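Local coordinates for probable primosomal replication protein n (Ralstonia solanacearum, PDB 4FDB) that probably binds single-stranded DNA as a homodimer and takes part in restarting stalled replication forks, stabilising PriA on DNA and promoting its complex with DnaT, at residues Val8-Arg14 with Arg64-Val70; Asn28-Ser34 with Val46-Ala52. The protein carries 3 engineered substitutions. One frame throughout, in Å; residues are numbered along the deposited sequence.

Overall arrangement
The two contacts lie side by side in the sheet of this OB-fold protein, their centres about 10 Å apart, and interaction 2 is nested along the chain inside the loop that interaction 1 closes. They meet where strand 3-19 pairs with strand 25-37, Thr10 and Val12 bonding to Ser32 and Leu30. Interaction 2 is regular antiparallel pairing, with one mostly apolar face turned to the interior and the second subunit and the other carrying serines and glutamates beside Leu30. Interaction 1 is more peripheral: a strand meets a turn-rich loop, and two backbone bonds are supplemented by an arginine on a carbonyl oxygen.

Interaction 1: residues Val8-Arg14 with Arg64-Val70; sequences VATLVER and RIAPGTV. Engineered in segment 8-14: Val12 (natural residue Ala).
In this OB-fold protein the first strand, 3-19, closes the sheet against the start of strand 70-79, and residues 64-70 are the loop from helix 57-62 that leads into that pairing. Thr10 and Val70 form an antiparallel non-hydrogen-bonded pair, their CA atoms 4.2 Å apart. The ladder then runs out into a type II turn from Ala66 to Thr69, which lays two backbone groups against Leu11. Leu11 N gives an almost straight bond to Thr69 O (2.9 Å, 175°), while Gly68 N reaches Leu11 O at 2.8 Å. The positive phi of Gly68 suits glycine, since a CB there would press on the preceding carbonyl oxygen. Inside the turn, Ala66 O accepts from both Thr69 N and Thr69 OG1, a double grip that ties its two ends together.

The apolar contacts are made by Leu11 with Ile65 and by Val8 with Val70. With CG anti to the backbone N (chi1 175°), Leu11 sends CD2 across Ile65, 3.8 Å from its CG2, and both side chains also pack on Leu71. Towards the other end, Val8 and Val70 meet through their CG1 methyls at 3.7 Å, and Val8 packs as well on Ile2 of the second subunit. Val12, an engineered residue, turns its side chain away from the loop, although its carbonyl oxygen lies against Pro67 CB; together with Glu13 it forms a classic beta bulge opposite Leu30.

Arg14 reaches the loop beyond the bulge. Its chain is extended from CG to NE, and the guanidinium comes side-on, both NE and NH2 pointing at Ile65 O, which lies close to the guanidinium plane. Arg14 NE sits in the carbonyl plane at 2.9 Å from Ile65 O, whereas Arg14 NH2 stands above that plane and makes a more bent bond to the same oxygen (3.1 Å, 138° at the hydrogen).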
ATOM      1  N   VAL A   8      -9.557  -1.551  -4.989  1.00 11.71           N
ATOM      2  CA  VAL A   8     -10.677  -1.078  -5.795  1.00 12.27           C
ATOM      3  C   VAL A   8     -10.971   0.340  -5.340  1.00 18.78           C
ATOM      4  O   VAL A   8     -11.284   0.559  -4.177  1.00 16.05           O
ATOM      5  CB  VAL A   8     -11.916  -1.943  -5.591  1.00 16.04           C
ATOM      6  CG1 VAL A   8     -13.154  -1.252  -6.186  1.00 20.30           C
ATOM      7  CG2 VAL A   8     -11.701  -3.304  -6.223  1.00 23.01           C
ATOM      8  N   ALA A   9     -10.870   1.305  -6.248  1.00 14.16           N
ATOM      9  CA  ALA A   9     -10.903   2.702  -5.832  1.00 15.11           C
ATOM     10  C   ALA A   9     -11.395   3.592  -6.957  1.00 15.05           C
ATOM     11  O   ALA A   9     -11.335   3.220  -8.122  1.00 17.05           O
ATOM     12  CB  ALA A   9      -9.519   3.147  -5.379  1.00 19.37           C
ATOM     13  N   THR A  10     -11.883   4.771  -6.590  1.00 12.86           N
ATOM     14  CA  THR A  10     -12.425   5.715  -7.552  1.00 13.83           C
ATOM     15  C   THR A  10     -11.329   6.652  -8.042  1.00 15.06           C
ATOM     16  O   THR A  10     -10.573   7.199  -7.246  1.00 14.53           O
ATOM     17  CB  THR A  10     -13.530   6.544  -6.890  1.00 14.20           C
ATOM     18  OG1 THR A  10     -14.555   5.659  -6.427  1.00 18.68           O
ATOM     19  CG2 THR A  10     -14.123   7.560  -7.868  1.00 17.28           C
ATOM     20  N   LEU A  11     -11.238   6.843  -9.358  1.00 14.35           N
ATOM     21  CA  LEU A  11     -10.299   7.824  -9.890  1.00 17.14           C
ATOM     22  C   LEU A  11     -10.828   9.220  -9.584  1.00 18.87           C
ATOM     23  O   LEU A  11     -11.904   9.571 -10.023  1.00 17.83           O
ATOM     24  CB  LEU A  11     -10.143   7.665 -11.397  1.00 18.27           C
ATOM     25  CG  LEU A  11      -9.262   8.745 -12.029  1.00 17.42           C
ATOM     26  CD1 LEU A  11      -7.847   8.575 -11.555  1.00 17.07           C
ATOM     27  CD2 LEU A  11      -9.336   8.714 -13.556  1.00 19.11           C
ATOM     28  N   VAL A  12     -10.075  10.006  -8.818  1.00 13.11           N
ATOM     29  CA  VAL A  12     -10.526  11.338  -8.422  1.00 13.79           C
ATOM     30  C   VAL A  12     -10.044  12.393  -9.405  1.00 14.43           C
ATOM     31  O   VAL A  12     -10.783  13.276  -9.842  1.00 17.84           O
ATOM     32  CB  VAL A  12      -9.946  11.695  -7.019  1.00 17.44           C
ATOM     33  CG1 VAL A  12     -10.386  13.082  -6.595  1.00 20.35           C
ATOM     34  CG2 VAL A  12     -10.363  10.661  -5.989  1.00 21.56           C
ATOM     35  N   GLU A  13      -8.760  12.317  -9.735  1.00 16.42           N
ATOM     36  CA  GLU A  13      -8.230  13.262 -10.688  1.00 16.21           C
ATOM     37  C   GLU A  13      -6.973  12.689 -11.296  1.00 14.43           C
ATOM     38  O   GLU A  13      -6.361  11.765 -10.757  1.00 15.55           O
ATOM     39  CB  GLU A  13      -7.946  14.610 -10.027  1.00 21.65           C
ATOM     40  CG  GLU A  13      -7.152  14.523  -8.750  1.00 24.03           C
ATOM     41  CD  GLU A  13      -6.964  15.885  -8.086  1.00 32.14           C
ATOM     42  OE1 GLU A  13      -7.964  16.504  -7.643  1.00 28.95           O
ATOM     43  OE2 GLU A  13      -5.805  16.344  -8.005  1.00 33.76           O
ATOM     44  N   ARG A  14      -6.604  13.223 -12.441  1.00 14.30           N
ATOM     45  CA  ARG A  14      -5.334  12.820 -13.035  1.00 15.81           C
ATOM     46  C   ARG A  14      -4.640  14.023 -13.630  1.00 18.00           C
ATOM     47  O   ARG A  14      -5.291  15.003 -14.002  1.00 20.77           O
ATOM     48  CB  ARG A  14      -5.514  11.684 -14.053  1.00 17.65           C
ATOM     49  CG  ARG A  14      -6.621  11.883 -15.041  1.00 20.09           C
ATOM     50  CD  ARG A  14      -6.669  10.748 -16.070  1.00 20.53           C
ATOM     51  NE  ARG A  14      -7.875  10.850 -16.903  1.00 19.02           N
ATOM     52  CZ  ARG A  14      -7.985  11.626 -17.971  1.00 23.49           C
ATOM     53  NH1 ARG A  14      -6.957  12.372 -18.371  1.00 25.50           N
ATOM     54  NH2 ARG A  14      -9.120  11.650 -18.657  1.00 24.46           N
ATOM     55  N   ARG A  64      -7.192   7.958 -20.653  1.00 18.24           N
ATOM     56  CA  ARG A  64      -8.493   7.913 -21.316  0.50 20.22           C
ATOM     57  C   ARG A  64      -9.644   7.595 -20.362  1.00 20.06           C
ATOM     58  O   ARG A  64     -10.789   7.454 -20.786  1.00 22.96           O
ATOM     59  CB  ARG A  64      -8.490   6.905 -22.470  0.50 25.24           C
ATOM     60  CG  ARG A  64      -8.308   5.461 -22.040  0.50 27.96           C
ATOM     61  CD  ARG A  64      -9.054   4.495 -22.948  0.50 34.10           C
ATOM     62  NE  ARG A  64      -8.515   3.137 -22.872  0.50 38.76           N
ATOM     63  CZ  ARG A  64      -8.795   2.265 -21.909  0.50 34.91           C
ATOM     64  NH1 ARG A  64      -9.608   2.601 -20.918  0.50 32.99           N
ATOM     65  NH2 ARG A  64      -8.255   1.055 -21.935  0.50 31.12           N
ATOM     66  N   ILE A  65      -9.347   7.495 -19.077  1.00 17.64           N
ATOM     67  CA  ILE A  65     -10.381   7.155 -18.099  1.00 20.17           C
ATOM     68  C   ILE A  65     -10.990   8.404 -17.452  1.00 19.70           C
ATOM     69  O   ILE A  65     -10.262   9.285 -17.007  1.00 19.50           O
ATOM     70  CB  ILE A  65      -9.807   6.230 -17.019  1.00 23.08           C
ATOM     71  CG1 ILE A  65      -9.445   4.876 -17.642  1.00 22.80           C
ATOM     72  CG2 ILE A  65     -10.805   6.045 -15.884  1.00 23.15           C
ATOM     73  CD1 ILE A  65      -8.747   3.947 -16.690  1.00 25.02           C
ATOM     74  N   ALA A  66     -12.318   8.479 -17.406  1.00 19.14           N
ATOM     75  CA  ALA A  66     -13.000   9.630 -16.815  1.00 20.07           C
ATOM     76  C   ALA A  66     -12.856   9.638 -15.296  1.00 20.70           C
ATOM     77  O   ALA A  66     -13.044   8.609 -14.646  1.00 20.84           O
ATOM     78  CB  ALA A  66     -14.470   9.615 -17.178  1.00 26.50           C
ATOM     79  N   PRO A  67     -12.525  10.806 -14.724  1.00 20.20           N
ATOM     80  CA  PRO A  67     -12.619  10.940 -13.268  1.00 19.39           C
ATOM     81  C   PRO A  67     -14.023  10.567 -12.787  1.00 17.98           C
ATOM     82  O   PRO A  67     -15.023  10.929 -13.416  1.00 19.80           O
ATOM     83  CB  PRO A  67     -12.334  12.426 -13.046  1.00 25.94           C
ATOM     84  CG  PRO A  67     -11.378  12.763 -14.183  1.00 28.82           C
ATOM     85  CD  PRO A  67     -11.968  12.016 -15.357  1.00 24.79           C
ATOM     86  N   GLY A  68     -14.086   9.829 -11.687  1.00 17.09           N
ATOM     87  CA  GLY A  68     -15.341   9.301 -11.189  1.00 18.18           C
ATOM     88  C   GLY A  68     -15.461   7.809 -11.440  1.00 19.87           C
ATOM     89  O   GLY A  68     -16.327   7.141 -10.881  1.00 23.94           O
ATOM     90  N   THR A  69     -14.588   7.278 -12.289  1.00 19.92           N
ATOM     91  CA  THR A  69     -14.660   5.870 -12.660  1.00 18.05           C
ATOM     92  C   THR A  69     -14.087   4.988 -11.564  1.00 17.53           C
ATOM     93  O   THR A  69     -13.028   5.290 -11.031  1.00 15.96           O
ATOM     94  CB  THR A  69     -13.883   5.621 -13.963  1.00 18.91           C
ATOM     95  OG1 THR A  69     -14.481   6.401 -15.008  1.00 18.73           O
ATOM     96  CG2 THR A  69     -13.931   4.142 -14.335  1.00 19.05           C
ATOM     97  N   VAL A  70     -14.769   3.894 -11.225  1.00 16.38           N
ATOM     98  CA  VAL A  70     -14.212   2.981 -10.220  1.00 15.36           C
ATOM     99  C   VAL A  70     -13.304   1.951 -10.901  1.00 14.83           C
ATOM    100  O   VAL A  70     -13.709   1.307 -11.873  1.00 18.49           O
ATOM    101  CB  VAL A  70     -15.316   2.247  -9.438  1.00 19.52           C
ATOM    102  CG1 VAL A  70     -14.711   1.332  -8.383  1.00 19.37           C
ATOM    103  CG2 VAL A  70     -16.257   3.246  -8.774  1.00 21.54           C
TER

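Interaction 2: residues Asn28-Ser34 with Val46-Ala52; sequences NCLLSYS and VEFSIEA
Six backbone hydrogen bonds join Asn28-Ser34 to Val46-Ala52, two in each of the hydrogen-bonded pairs Cys29-Ala52, Leu31-Ile50 and Tyr33-Phe48. The shortest runs from Tyr33 N to Phe48 O at 2.7 Å.

Apolar packing fills the face that carries these same pairs. Tyr33 CB lies over one face of the Phe48 ring, 3.9 Å from its centroid, a CH-pi contact. The ring planes are near parallel (26° apart), but the rings are slid past each other and barely overlap. A chi1 of 176°, which swings the ring away from the tyrosine's own N, carries it on past Phe48 to Val46, Tyr33 CE2 3.9 Å from Val46 CG1, and its hydroxyl bonds to Ala1 O of the second subunit. Further along, Ala52 CB touches Leu31 CD1 at 3.7 Å and Cys29 SG at 3.8 Å, with Phe89 covering Leu31, Ile50 and Ala52.

Polar contacts gather at the Asn28 end. One water accepts from Asn28 ND2 and donates to Glu51 OE1 (2.7 Å) and Ala52 O, while Asn28 OD1 takes a bond from Arg18.

Together this is an antiparallel beta hairpin, the second and third strands of the OB fold used by single-strand-binding proteins.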
ATOM      1  N   ASN A  28       0.256  10.626 -13.459  1.00 13.68           N
ATOM      2  CA  ASN A  28       0.007  10.660 -12.026  1.00 15.28           C
ATOM      3  C   ASN A  28      -1.469  10.866 -11.758  1.00 16.60           C
ATOM      4  O   ASN A  28      -2.128  11.629 -12.453  1.00 15.73           O
ATOM      5  CB  ASN A  28       0.792  11.795 -11.387  1.00 19.64           C
ATOM      6  CG  ASN A  28       2.269  11.492 -11.298  1.00 22.91           C
ATOM      7  OD1 ASN A  28       3.029  11.796 -12.211  1.00 25.82           O
ATOM      8  ND2 ASN A  28       2.682  10.886 -10.193  1.00 25.42           N
ATOM      9  N   CYS A  29      -1.990  10.193 -10.745  1.00 16.10           N
ATOM     10  CA  CYS A  29      -3.395  10.380 -10.416  1.00 15.53           C
ATOM     11  C   CYS A  29      -3.626  10.236  -8.925  1.00 16.14           C
ATOM     12  O   CYS A  29      -2.710   9.912  -8.166  1.00 16.60           O
ATOM     13  CB  CYS A  29      -4.264   9.411 -11.211  1.00 16.46           C
ATOM     14  SG  CYS A  29      -3.911   7.686 -10.923  1.00 23.02           S
ATOM     15  N   LEU A  30      -4.848  10.545  -8.507  1.00 15.42           N
ATOM     16  CA  LEU A  30      -5.254  10.388  -7.123  1.00 12.87           C
ATOM     17  C   LEU A  30      -6.431   9.433  -7.128  1.00 15.06           C
ATOM     18  O   LEU A  30      -7.392   9.617  -7.903  1.00 13.40           O
ATOM     19  CB  LEU A  30      -5.707  11.740  -6.563  1.00 13.07           C
ATOM     20  CG  LEU A  30      -6.137  11.791  -5.093  1.00 16.12           C
ATOM     21  CD1 LEU A  30      -4.957  11.480  -4.181  1.00 16.99           C
ATOM     22  CD2 LEU A  30      -6.722  13.151  -4.762  1.00 20.34           C
ATOM     23  N   LEU A  31      -6.363   8.427  -6.268  1.00 11.52           N
ATOM     24  CA  LEU A  31      -7.442   7.450  -6.106  1.00 16.26           C
ATOM     25  C   LEU A  31      -8.066   7.600  -4.735  1.00 16.32           C
ATOM     26  O   LEU A  31      -7.400   7.976  -3.786  1.00 15.99           O
ATOM     27  CB  LEU A  31      -6.888   6.031  -6.233  1.00 15.63           C
ATOM     28  CG  LEU A  31      -6.189   5.745  -7.558  1.00 14.45           C
ATOM     29  CD1 LEU A  31      -5.591   4.352  -7.522  1.00 18.17           C
ATOM     30  CD2 LEU A  31      -7.173   5.874  -8.715  1.00 15.35           C
ATOM     31  N   SER A  32      -9.353   7.296  -4.627  1.00 13.78           N
ATOM     32  CA  SER A  32     -10.044   7.399  -3.353  1.00 13.61           C
ATOM     33  C   SER A  32     -10.626   6.047  -3.053  1.00 14.26           C
ATOM     34  O   SER A  32     -11.413   5.522  -3.850  1.00 13.96           O
ATOM     35  CB  SER A  32     -11.202   8.398  -3.465  1.00 16.62           C
ATOM     36  OG  SER A  32     -11.992   8.389  -2.287  1.00 19.77           O
ATOM     37  N   TYR A  33     -10.249   5.497  -1.904  1.00 12.89           N
ATOM     38  CA  TYR A  33     -10.780   4.233  -1.431  1.00 14.89           C
ATOM     39  C   TYR A  33     -11.836   4.448  -0.353  1.00 16.43           C
ATOM     40  O   TYR A  33     -11.657   5.245   0.576  1.00 16.16           O
ATOM     41  CB  TYR A  33      -9.657   3.325  -0.868  1.00 11.61           C
ATOM     42  CG  TYR A  33     -10.226   2.047  -0.283  1.00 13.61           C
ATOM     43  CD1 TYR A  33     -10.455   0.936  -1.083  1.00 12.34           C
ATOM     44  CD2 TYR A  33     -10.588   1.971   1.063  1.00 16.30           C
ATOM     45  CE1 TYR A  33     -11.022  -0.217  -0.553  1.00 13.39           C
ATOM     46  CE2 TYR A  33     -11.142   0.823   1.593  1.00 16.03           C
ATOM     47  CZ  TYR A  33     -11.366  -0.261   0.776  1.00 14.41           C
ATOM     48  OH  TYR A  33     -11.927  -1.398   1.315  1.00 16.67           O
ATOM     49  N   SER A  34     -12.930   3.699  -0.456  0.50 14.55           N
ATOM     50  CA  SER A  34     -13.961   3.688   0.576  0.50 16.25           C
ATOM     51  C   SER A  34     -14.568   2.292   0.712  0.50 20.68           C
ATOM     52  O   SER A  34     -15.226   1.793  -0.203  0.50 17.43           O
ATOM     53  CB  SER A  34     -15.053   4.711   0.265  0.50 20.20           C
ATOM     54  OG  SER A  34     -15.640   4.451  -0.997  0.50 21.71           O
ATOM     55  N   VAL A  46     -13.095   1.962   6.325  1.00 20.42           N
ATOM     56  CA  VAL A  46     -11.798   2.511   5.974  1.00 18.81           C
ATOM     57  C   VAL A  46     -12.016   3.460   4.814  1.00 26.40           C
ATOM     58  O   VAL A  46     -12.702   3.110   3.854  1.00 18.71           O
ATOM     59  CB  VAL A  46     -10.816   1.397   5.554  1.00 17.62           C
ATOM     60  CG1 VAL A  46      -9.524   1.994   4.983  1.00 17.79           C
ATOM     61  CG2 VAL A  46     -10.512   0.481   6.739  1.00 22.03           C
ATOM     62  N   GLU A  47     -11.471   4.670   4.912  1.00 17.65           N
ATOM     63  CA  GLU A  47     -11.508   5.597   3.784  1.00 16.79           C
ATOM     64  C   GLU A  47     -10.204   6.368   3.715  1.00 16.50           C
ATOM     65  O   GLU A  47      -9.748   6.908   4.718  1.00 21.40           O
ATOM     66  CB  GLU A  47     -12.682   6.572   3.906  1.00 25.48           C
ATOM     67  CG  GLU A  47     -14.051   5.897   3.882  1.00 36.58           C
ATOM     68  CD  GLU A  47     -15.211   6.879   3.837  1.00 46.11           C
ATOM     69  OE1 GLU A  47     -14.964   8.108   3.771  1.00 47.26           O
ATOM     70  OE2 GLU A  47     -16.375   6.416   3.881  1.00 44.11           O
ATOM     71  N   PHE A  48      -9.606   6.416   2.537  1.00 16.39           N
ATOM     72  CA  PHE A  48      -8.396   7.199   2.342  1.00 16.31           C
ATOM     73  C   PHE A  48      -8.235   7.517   0.868  1.00 21.00           C
ATOM     74  O   PHE A  48      -8.907   6.926   0.012  1.00 16.73           O
ATOM     75  CB  PHE A  48      -7.152   6.438   2.867  1.00 14.74           C
ATOM     76  CG  PHE A  48      -6.872   5.144   2.150  1.00 14.63           C
ATOM     77  CD1 PHE A  48      -6.016   5.111   1.049  1.00 18.66           C
ATOM     78  CD2 PHE A  48      -7.439   3.957   2.589  1.00 13.70           C
ATOM     79  CE1 PHE A  48      -5.753   3.920   0.384  1.00 20.82           C
ATOM     80  CE2 PHE A  48      -7.182   2.767   1.922  1.00 15.30           C
ATOM     81  CZ  PHE A  48      -6.335   2.745   0.832  1.00 15.15           C
ATOM     82  N   SER A  49      -7.333   8.444   0.573  1.00 16.77           N
ATOM     83  CA  SER A  49      -6.943   8.695  -0.802  1.00 13.54           C
ATOM     84  C   SER A  49      -5.469   8.348  -0.936  1.00 14.90           C
ATOM     85  O   SER A  49      -4.727   8.397   0.049  1.00 15.50           O
ATOM     86  CB  SER A  49      -7.184  10.149  -1.165  1.00 21.86           C
ATOM     87  OG  SER A  49      -8.580  10.420  -1.145  1.00 31.57           O
ATOM     88  N   ILE A  50      -5.063   7.972  -2.137  1.00 10.73           N
ATOM     89  CA  ILE A  50      -3.673   7.567  -2.344  1.00 12.86           C
ATOM     90  C   ILE A  50      -3.185   8.057  -3.705  1.00 13.04           C
ATOM     91  O   ILE A  50      -3.916   8.012  -4.695  1.00 13.21           O
ATOM     92  CB  ILE A  50      -3.523   6.039  -2.196  1.00 16.85           C
ATOM     93  CG1 ILE A  50      -2.047   5.628  -2.196  1.00 17.24           C
ATOM     94  CG2 ILE A  50      -4.338   5.307  -3.274  1.00 18.35           C
ATOM     95  CD1 ILE A  50      -1.839   4.128  -1.922  1.00 20.93           C
ATOM     96  N   GLU A  51      -1.960   8.583  -3.741  1.00 12.76           N
ATOM     97  CA  GLU A  51      -1.361   8.967  -5.008  1.00 16.84           C
ATOM     98  C   GLU A  51      -0.956   7.723  -5.776  1.00 13.63           C
ATOM     99  O   GLU A  51      -0.390   6.790  -5.207  1.00 15.57           O
ATOM    100  CB  GLU A  51      -0.138   9.863  -4.763  1.00 20.40           C
ATOM    101  CG  GLU A  51      -0.495  11.238  -4.195  1.00 28.18           C
ATOM    102  CD  GLU A  51      -1.043  12.199  -5.248  1.00 41.35           C
ATOM    103  OE1 GLU A  51      -0.989  11.865  -6.454  1.00 41.32           O
ATOM    104  OE2 GLU A  51      -1.530  13.293  -4.872  1.00 44.19           O
ATOM    105  N   ALA A  52      -1.252   7.702  -7.074  1.00 11.49           N
ATOM    106  CA  ALA A  52      -0.917   6.556  -7.902  1.00 12.39           C
ATOM    107  C   ALA A  52      -0.312   7.053  -9.203  1.00 13.98           C
ATOM    108  O   ALA A  52      -0.315   8.259  -9.488  1.00 15.11           O
ATOM    109  CB  ALA A  52      -2.160   5.704  -8.181  1.00 14.49           C
TER
HETATM  110  O   HOH W   1       0.800  10.525  -7.973  1.00 29.85           O